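Local structure of C protein alpha-antigen (Streptococcus agalactiae, 1YWM) at residues A[135-140]-A[145-150]. The protein is a cell-wall-anchored surface protein that may play a role in virulence and immunity, present here as its N-terminal domain. Numbering follows the deposited sequence.
Sequences TNANDP and ESRTEV
Arg147 NE donates to Ala137 O at 2.7 Å, tying the second helix of the antiparallel three-helix bundle to the C-terminal part of helix 124-137. Residues 135-140 lead from that helix into the short connection to helix 144-163, and Arg147 reaches two of their carbonyls. Its CG stands anti to the backbone N (chi1 172°), the chain runs straight on to CD and then bends at chi3, which turns NE to Ala137 O and NH2 to Asp139 O. NH2 bonds to Asp139 O, also at 2.7 Å; this oxygen lies in the guanidinium plane, yet NH2 sits well above the carbonyl plane of Asp139. Both bonds are clearly bent at the hydrogen. Bonds from NE and NH2 to two carbonyls limit the rotation of the guanidinium; NH2 also makes a weak bond to Trp142 O. The carboxylate of Asp139 is turned to its own connection, where OD1 accepts from the backbone N of Lys141; Asp139 OD1 stays 6.2 Å from Arg147 NH2. Toward the bundle interior, Ala137 CB meets Val150 CG1 at 4.2 Å, and Leu151 of the same helix as Val150 also touches Ala137. The Asn138 side chain crosses Arg147 at about a right angle, with Asn138 OD1 3.7 Å from Arg147 CD and the amide plane turned just 10° from that of the guanidinium.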
ATOM      1  N   THR A 135     -13.736  12.840  12.320  1.00 13.16           N
ATOM      2  CA  THR A 135     -15.047  12.907  12.962  1.00 15.03           C
ATOM      3  C   THR A 135     -14.977  13.901  14.134  1.00 17.22           C
ATOM      4  O   THR A 135     -15.828  14.767  14.288  1.00 15.39           O
ATOM      5  CB  THR A 135     -15.473  11.503  13.459  1.00 20.74           C
ATOM      6  OG1 THR A 135     -15.804  10.692  12.321  1.00 18.00           O
ATOM      7  CG2 THR A 135     -16.800  11.585  14.218  1.00 17.19           C
ATOM      8  N   ASN A 136     -13.940  13.758  14.939  1.00 10.96           N
ATOM      9  CA  ASN A 136     -13.704  14.682  16.040  1.00 15.18           C
ATOM     10  C   ASN A 136     -13.597  16.137  15.548  1.00 17.06           C
ATOM     11  O   ASN A 136     -14.282  17.036  16.079  1.00 13.18           O
ATOM     12  CB  ASN A 136     -12.446  14.257  16.792  1.00 10.09           C
ATOM     13  CG  ASN A 136     -12.186  15.097  18.031  1.00 20.65           C
ATOM     14  OD1 ASN A 136     -13.089  15.755  18.553  1.00 18.05           O
ATOM     15  ND2 ASN A 136     -10.967  15.046  18.523  1.00 13.65           N
ATOM     16  N   ALA A 137     -12.750  16.367  14.542  1.00 15.43           N
ATOM     17  CA  ALA A 137     -12.491  17.713  14.039  1.00 17.89           C
ATOM     18  C   ALA A 137     -13.772  18.393  13.542  1.00 18.60           C
ATOM     19  O   ALA A 137     -13.883  19.610  13.631  1.00 13.87           O
ATOM     20  CB  ALA A 137     -11.401  17.699  12.900  1.00 12.18           C
ATOM     21  N   ASN A 138     -14.724  17.607  13.039  1.00 13.05           N
ATOM     22  CA  ASN A 138     -15.973  18.152  12.494  1.00 14.24           C
ATOM     23  C   ASN A 138     -16.988  18.604  13.541  1.00 11.86           C
ATOM     24  O   ASN A 138     -17.993  19.233  13.208  1.00 12.63           O
ATOM     25  CB  ASN A 138     -16.574  17.186  11.444  1.00 16.50           C
ATOM     26  CG  ASN A 138     -15.868  17.334  10.091  1.00 23.67           C
ATOM     27  OD1 ASN A 138     -15.674  18.446   9.609  1.00 21.36           O
ATOM     28  ND2 ASN A 138     -15.467  16.223   9.494  1.00 23.69           N
ATOM     29  N   ASP A 139     -16.683  18.344  14.802  1.00 12.04           N
ATOM     30  CA  ASP A 139     -17.536  18.816  15.897  1.00 14.23           C
ATOM     31  C   ASP A 139     -17.524  20.372  15.921  1.00 11.95           C
ATOM     32  O   ASP A 139     -16.448  20.963  15.985  1.00 12.62           O
ATOM     33  CB  ASP A 139     -16.979  18.263  17.194  1.00 12.34           C
ATOM     34  CG  ASP A 139     -17.946  18.396  18.340  1.00 16.51           C
ATOM     35  OD1 ASP A 139     -18.468  19.523  18.539  1.00 12.74           O
ATOM     36  OD2 ASP A 139     -18.247  17.437  19.070  1.00 12.65           O
ATOM     37  N   PRO A 140     -18.680  21.035  15.868  1.00 13.05           N
ATOM     38  CA  PRO A 140     -18.702  22.497  15.906  1.00 15.08           C
ATOM     39  C   PRO A 140     -18.144  23.124  17.172  1.00 13.92           C
ATOM     40  O   PRO A 140     -17.979  24.348  17.159  1.00 16.96           O
ATOM     41  CB  PRO A 140     -20.190  22.858  15.718  1.00 22.25           C
ATOM     42  CG  PRO A 140     -20.943  21.642  15.781  1.00 21.76           C
ATOM     43  CD  PRO A 140     -20.043  20.469  15.740  1.00 15.37           C
ATOM     44  N   GLU A 145     -10.956  27.571  12.174  1.00 15.38           N
ATOM     45  CA  GLU A 145      -9.562  27.703  11.757  1.00 15.35           C
ATOM     46  C   GLU A 145      -8.736  26.463  12.167  1.00 20.44           C
ATOM     47  O   GLU A 145      -7.919  25.955  11.374  1.00 18.18           O
ATOM     48  CB  GLU A 145      -8.930  28.975  12.352  1.00 24.33           C
ATOM     49  CG  GLU A 145      -9.581  30.301  11.917  1.00 39.16           C
ATOM     50  CD  GLU A 145     -11.046  30.480  12.356  1.00 58.24           C
ATOM     51  OE1 GLU A 145     -11.427  30.074  13.492  1.00 25.11           O
ATOM     52  OE2 GLU A 145     -11.835  31.032  11.548  1.00 46.07           O
ATOM     53  N   SER A 146      -8.928  25.981  13.396  1.00 13.69           N
ATOM     54  CA  SER A 146      -8.220  24.756  13.787  1.00 15.09           C
ATOM     55  C   SER A 146      -8.739  23.497  13.043  1.00 13.36           C
ATOM     56  O   SER A 146      -7.928  22.640  12.614  1.00 13.06           O
ATOM     57  CB  SER A 146      -8.170  24.564  15.307  1.00 16.96           C
ATOM     58  OG  SER A 146      -9.425  24.168  15.850  1.00 13.37           O
ATOM     59  N   ARG A 147     -10.054  23.386  12.887  1.00 10.56           N
ATOM     60  CA  ARG A 147     -10.626  22.272  12.117  1.00 13.00           C
ATOM     61  C   ARG A 147      -9.962  22.205  10.736  1.00 12.17           C
ATOM     62  O   ARG A 147      -9.568  21.134  10.263  1.00  9.95           O
ATOM     63  CB  ARG A 147     -12.125  22.464  11.939  1.00 11.99           C
ATOM     64  CG  ARG A 147     -12.774  21.462  10.979  1.00 15.43           C
ATOM     65  CD  ARG A 147     -14.289  21.652  10.818  1.00 15.78           C
ATOM     66  NE  ARG A 147     -14.853  21.724  12.202  1.00 27.16           N
ATOM     67  CZ  ARG A 147     -15.275  22.820  12.818  1.00 41.05           C
ATOM     68  NH1 ARG A 147     -15.250  23.992  12.212  1.00 26.62           N
ATOM     69  NH2 ARG A 147     -15.726  22.735  14.062  1.00 39.54           N
ATOM     70  N   THR A 148      -9.884  23.353  10.079  1.00 10.59           N
ATOM     71  CA  THR A 148      -9.400  23.398   8.711  1.00 14.09           C
ATOM     72  C   THR A 148      -7.937  22.977   8.640  1.00 12.93           C
ATOM     73  O   THR A 148      -7.534  22.252   7.725  1.00  9.40           O
ATOM     74  CB  THR A 148      -9.641  24.800   8.153  1.00 14.62           C
ATOM     75  OG1 THR A 148     -11.063  24.955   7.941  1.00 12.00           O
ATOM     76  CG2 THR A 148      -9.005  24.972   6.760  1.00 10.88           C
ATOM     77  N   GLU A 149      -7.138  23.426   9.603  1.00  8.69           N
ATOM     78  CA  GLU A 149      -5.725  23.058   9.609  1.00 10.85           C
ATOM     79  C   GLU A 149      -5.567  21.564   9.827  1.00 12.13           C
ATOM     80  O   GLU A 149      -4.739  20.916   9.180  1.00 11.96           O
ATOM     81  CB  GLU A 149      -4.969  23.846  10.701  1.00 14.82           C
ATOM     82  CG  GLU A 149      -3.518  23.413  10.872  1.00 16.31           C
ATOM     83  CD  GLU A 149      -2.797  24.208  11.961  1.00 38.87           C
ATOM     84  OE1 GLU A 149      -1.554  24.132  12.032  1.00 26.45           O
ATOM     85  OE2 GLU A 149      -3.476  24.905  12.758  1.00 24.54           O
ATOM     86  N   VAL A 150      -6.362  21.013  10.741  1.00  6.96           N
ATOM     87  CA  VAL A 150      -6.300  19.579  11.026  1.00 10.84           C
ATOM     88  C   VAL A 150      -6.759  18.765   9.795  1.00 10.17           C
ATOM     89  O   VAL A 150      -6.073  17.812   9.363  1.00 13.04           O
ATOM     90  CB  VAL A 150      -7.083  19.196  12.292  1.00 12.23           C
ATOM     91  CG1 VAL A 150      -7.252  17.633  12.425  1.00 12.22           C
ATOM     92  CG2 VAL A 150      -6.365  19.788  13.548  1.00 12.65           C
TER